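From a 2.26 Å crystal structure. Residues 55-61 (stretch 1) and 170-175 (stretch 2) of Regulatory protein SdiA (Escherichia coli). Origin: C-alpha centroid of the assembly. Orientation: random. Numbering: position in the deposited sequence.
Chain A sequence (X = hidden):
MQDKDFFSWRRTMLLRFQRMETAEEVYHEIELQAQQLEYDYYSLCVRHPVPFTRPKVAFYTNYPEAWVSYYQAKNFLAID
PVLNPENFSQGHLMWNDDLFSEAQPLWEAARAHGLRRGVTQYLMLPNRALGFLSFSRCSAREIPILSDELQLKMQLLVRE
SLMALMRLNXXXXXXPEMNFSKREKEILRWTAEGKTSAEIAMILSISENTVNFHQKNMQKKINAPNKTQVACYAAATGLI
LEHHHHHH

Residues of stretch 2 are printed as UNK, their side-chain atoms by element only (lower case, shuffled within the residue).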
ATOM      1  N   PRO A  55      17.587  -3.095   1.434  1.00 39.76           N
ATOM      2  CA  PRO A  55      16.512  -2.458   2.189  1.00 39.00           C
ATOM      3  C   PRO A  55      16.643  -2.723   3.681  1.00 37.86           C
ATOM      4  O   PRO A  55      16.937  -3.845   4.098  1.00 37.82           O
ATOM      5  CB  PRO A  55      15.223  -3.072   1.599  1.00 39.26           C
ATOM      6  CG  PRO A  55      15.639  -3.627   0.278  1.00 39.66           C
ATOM      7  CD  PRO A  55      17.070  -4.073   0.466  1.00 39.64           C
ATOM      8  N   LYS A  56      16.477  -1.663   4.454  1.00 36.30           N
ATOM      9  CA  LYS A  56      16.484  -1.739   5.886  1.00 35.03           C
ATOM     10  C   LYS A  56      15.328  -2.626   6.386  1.00 33.51           C
ATOM     11  O   LYS A  56      14.191  -2.503   5.911  1.00 32.63           O
ATOM     12  CB  LYS A  56      16.359  -0.328   6.445  1.00 35.49           C
ATOM     13  CG  LYS A  56      16.398  -0.249   7.954  1.00 37.14           C
ATOM     14  CD  LYS A  56      15.545   0.900   8.482  1.00 41.53           C
ATOM     15  CE  LYS A  56      16.306   2.200   8.547  1.00 43.45           C
ATOM     16  NZ  LYS A  56      15.661   3.116   9.549  1.00 46.12           N
ATOM     17  N   VAL A  57      15.651  -3.524   7.321  1.00 31.80           N
ATOM     18  CA  VAL A  57      14.665  -4.290   8.070  1.00 30.29           C
ATOM     19  C   VAL A  57      14.755  -3.944   9.554  1.00 29.75           C
ATOM     20  O   VAL A  57      15.788  -4.115  10.178  1.00 30.13           O
ATOM     21  CB  VAL A  57      14.840  -5.806   7.880  1.00 30.45           C
ATOM     22  CG1 VAL A  57      13.823  -6.582   8.736  1.00 28.65           C
ATOM     23  CG2 VAL A  57      14.694  -6.164   6.410  1.00 30.40           C
ATOM     24  N   ALA A  58      13.669  -3.436  10.125  1.00 28.56           N
ATOM     25  CA  ALA A  58      13.693  -3.045  11.509  1.00 27.27           C
ATOM     26  C   ALA A  58      12.693  -3.925  12.233  1.00 26.91           C
ATOM     27  O   ALA A  58      11.683  -4.314  11.662  1.00 26.32           O
ATOM     28  CB  ALA A  58      13.368  -1.579  11.646  1.00 27.38           C
ATOM     29  N   PHE A  59      12.998  -4.285  13.473  1.00 26.43           N
ATOM     30  CA  PHE A  59      12.167  -5.242  14.205  1.00 26.61           C
ATOM     31  C   PHE A  59      12.017  -4.941  15.699  1.00 26.57           C
ATOM     32  O   PHE A  59      12.772  -4.174  16.275  1.00 25.21           O
ATOM     33  CB  PHE A  59      12.698  -6.671  14.021  1.00 26.55           C
ATOM     34  CG  PHE A  59      14.038  -6.897  14.648  1.00 27.59           C
ATOM     35  CD1 PHE A  59      15.201  -6.509  13.992  1.00 26.98           C
ATOM     36  CD2 PHE A  59      14.140  -7.519  15.890  1.00 28.56           C
ATOM     37  CE1 PHE A  59      16.436  -6.716  14.578  1.00 30.07           C
ATOM     38  CE2 PHE A  59      15.382  -7.749  16.479  1.00 28.54           C
ATOM     39  CZ  PHE A  59      16.524  -7.354  15.834  1.00 27.99           C
ATOM     40  N   TYR A  60      11.015  -5.567  16.302  1.00 27.20           N
ATOM     41  CA  TYR A  60      10.878  -5.601  17.743  1.00 27.32           C
ATOM     42  C   TYR A  60      10.199  -6.886  18.135  1.00 26.72           C
ATOM     43  O   TYR A  60       9.135  -7.248  17.610  1.00 25.53           O
ATOM     44  CB  TYR A  60      10.065  -4.411  18.256  1.00 28.64           C
ATOM     45  CG  TYR A  60      10.365  -4.066  19.696  1.00 29.39           C
ATOM     46  CD1 TYR A  60      11.370  -3.143  20.016  1.00 30.50           C
ATOM     47  CD2 TYR A  60       9.656  -4.658  20.734  1.00 30.38           C
ATOM     48  CE1 TYR A  60      11.648  -2.823  21.327  1.00 31.49           C
ATOM     49  CE2 TYR A  60       9.923  -4.342  22.057  1.00 30.53           C
ATOM     50  CZ  TYR A  60      10.913  -3.429  22.347  1.00 31.44           C
ATOM     51  OH  TYR A  60      11.190  -3.124  23.667  1.00 31.50           O
ATOM     52  N   THR A  61      10.805  -7.576  19.090  1.00 26.56           N
ATOM     53  CA  THR A  61      10.372  -8.916  19.405  1.00 26.90           C
ATOM     54  C   THR A  61      10.531  -9.177  20.896  1.00 26.74           C
ATOM     55  O   THR A  61      11.297  -8.469  21.568  1.00 26.04           O
ATOM     56  CB  THR A  61      11.142  -9.948  18.503  1.00 27.06           C
ATOM     57  OG1 THR A  61      10.567 -11.246  18.668  1.00 30.05           O
ATOM     58  CG2 THR A  61      12.601 -10.011  18.844  1.00 27.38           C
ATOM     59  N   UNK A 170       8.013   6.578  15.238  1.00 38.22           N
ATOM     60  CA  UNK A 170       8.975   5.523  15.579  1.00 36.88           C
ATOM     61  C   UNK A 170       9.897   5.057  14.436  1.00 36.40           C
ATOM     62  O   UNK A 170       9.480   4.961  13.275  1.00 35.49           O
ATOM     63  o   UNK A 170       9.192   3.824  18.335  1.00 40.67           O
ATOM     64  c   UNK A 170       8.271   4.331  16.209  1.00 36.99           C
ATOM     65  c   UNK A 170       9.197   3.549  17.119  1.00 37.73           C
ATOM     66  o   UNK A 170       9.948   2.683  16.623  1.00 36.48           O
ATOM     67  N   UNK A 171      11.148   4.784  14.809  1.00 35.41           N
ATOM     68  CA  UNK A 171      12.248   4.431  13.909  1.00 36.54           C
ATOM     69  C   UNK A 171      11.986   3.107  13.170  1.00 34.94           C
ATOM     70  O   UNK A 171      12.509   2.876  12.071  1.00 34.55           O
ATOM     71  c   UNK A 171      14.612   3.095  16.767  1.00 40.65           C
ATOM     72  o   UNK A 171      14.454   2.451  17.829  1.00 46.60           O
ATOM     73  c   UNK A 171      13.552   4.311  14.722  1.00 36.08           C
ATOM     74  o   UNK A 171      15.739   3.491  16.370  1.00 47.46           O
ATOM     75  c   UNK A 171      13.360   3.373  15.942  1.00 39.59           C
ATOM     76  N   UNK A 172      11.181   2.249  13.796  1.00 33.80           N
ATOM     77  CA  UNK A 172      10.842   0.950  13.246  1.00 32.32           C
ATOM     78  C   UNK A 172      10.092   1.105  11.917  1.00 32.11           C
ATOM     79  O   UNK A 172      10.323   0.319  10.992  1.00 31.91           O
ATOM     80  c   UNK A 172      10.078   0.047  14.266  1.00 32.22           C
ATOM     81  c   UNK A 172       8.600   0.490  14.448  1.00 32.10           C
ATOM     82  c   UNK A 172       9.356  -2.425  14.635  1.00 30.93           C
ATOM     83  c   UNK A 172      10.252  -1.434  13.891  1.00 32.37           C
ATOM     84  N   UNK A 173       9.245   2.132  11.817  1.00 31.10           N
ATOM     85  CA  UNK A 173       8.379   2.328  10.654  1.00 31.36           C
ATOM     86  C   UNK A 173       8.670   3.545   9.756  1.00 31.92           C
ATOM     87  O   UNK A 173       8.177   3.596   8.627  1.00 31.83           O
ATOM     88  c   UNK A 173       6.317   1.032  11.217  1.00 31.39           C
ATOM     89  c   UNK A 173       6.879   2.390  11.047  1.00 31.18           C
ATOM     90  c   UNK A 173       6.665   3.224  12.308  1.00 30.81           C
ATOM     91  N   UNK A 174       9.432   4.522  10.241  1.00 32.42           N
ATOM     92  CA  UNK A 174       9.651   5.770   9.481  1.00 33.51           C
ATOM     93  C   UNK A 174      10.737   5.694   8.397  1.00 34.30           C
ATOM     94  O   UNK A 174      11.841   5.189   8.630  1.00 33.59           O
ATOM     95  c   UNK A 174       9.924   6.989  10.394  1.00 33.39           C
ATOM     96  c   UNK A 174       7.000   8.782   9.788  1.00 40.51           C
ATOM     97  c   UNK A 174       8.829   7.362  11.394  1.00 33.74           C
ATOM     98  s   UNK A 174       7.096   7.344  10.872  1.00 39.84           S
ATOM     99  N   UNK A 175      10.398   6.240   7.226  1.00 35.50           N
ATOM    100  CA  UNK A 175      11.306   6.327   6.076  1.00 36.81           C
ATOM    101  C   UNK A 175      12.017   7.693   6.138  1.00 37.32           C
ATOM    102  O   UNK A 175      11.601   8.537   6.922  1.00 37.18           O
ATOM    103  o   UNK A 175       9.313   6.865   4.728  1.00 39.34           O
ATOM    104  c   UNK A 175      10.536   6.101   4.735  1.00 37.06           C
ATOM    105  c   UNK A 175      10.184   4.642   4.583  1.00 36.72           C
TER

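Position 170 carries four side-chain atoms: two carbons in a chain, the second bonded to two oxygens. They touch nothing on stretch 1, although the CA-to-CB bond points toward it. That is a short carboxylate, so the residue is Asp170, and the acid works within its own stretch. OD1 accepts a hydrogen bond from the backbone N of position 172 at 3.1 Å, nearly linear at 169°, while Asp170 O receives the backbone N of position 173 at 3.2 Å and that of position 174 at 3.1 Å. These bonds accompany a turn in the backbone.

Position 171 has three carbons and two oxygens, both oxygens on the third carbon. CB leaves sideways, and the side chain makes no contact with stretch 1; the closest approach is through the backbone, O of position 171 lying 4.0 Å from Lys56 NZ, too long to be counted as a hydrogen bond. One methylene longer than the previous acid, this is Glu171, with chi1 at 51° (p) and the rest of the chain extended.

Position 172 shows four carbons and no heteroatom. The fork falls at the first carbon, with one arm of a single carbon and another of two. The longer arm's inner carbon packs on Ala58 CB, and its terminal carbon lies against Phe59 C and Tyr60 CB. This identifies Ile172. Chi1 and chi2 are both t, so although CB points sideways, the longer arm ends nearer stretch 1. CG1 lies 3.8 Å from Ala58 CB, and CD1 lies 3.8 Å from Phe59 C and 4.2 Å from Tyr60 CB.

Position 173 has three carbons, the first bearing the other two. Its CB points away, and the side chain makes no contact with stretch 1. This is Val173.

Position 174 is an unbranched run of two carbons, a sulfur and a terminal carbon. CB points away, and only the backbone O of position 174 approaches stretch 1, at 4.4 Å from Lys56 NZ. The thioether is that of Met174, with all three chi angles m.

Position 175 has one carbon bearing an oxygen and a carbon, and the side chain does not touch stretch 1. A beta-branched hydroxyl side chain makes it Thr175.

The contact, 198 Å² summed over both sides, centres on Ile172, the residue with the largest covered area. The CA atoms of Ala58 and Ile172 are 5.2 Å apart, and Ala58 CB lies 3.6 Å from Ile172 O. No hydrogen bond crosses between the stretches. The contact rests mainly on apolar packing of Ile172 against Ala58 and Tyr60 CB, while Lys56 adds looser approaches to backbone oxygens.

Stretch 2, residues 170-175: DEIVMT
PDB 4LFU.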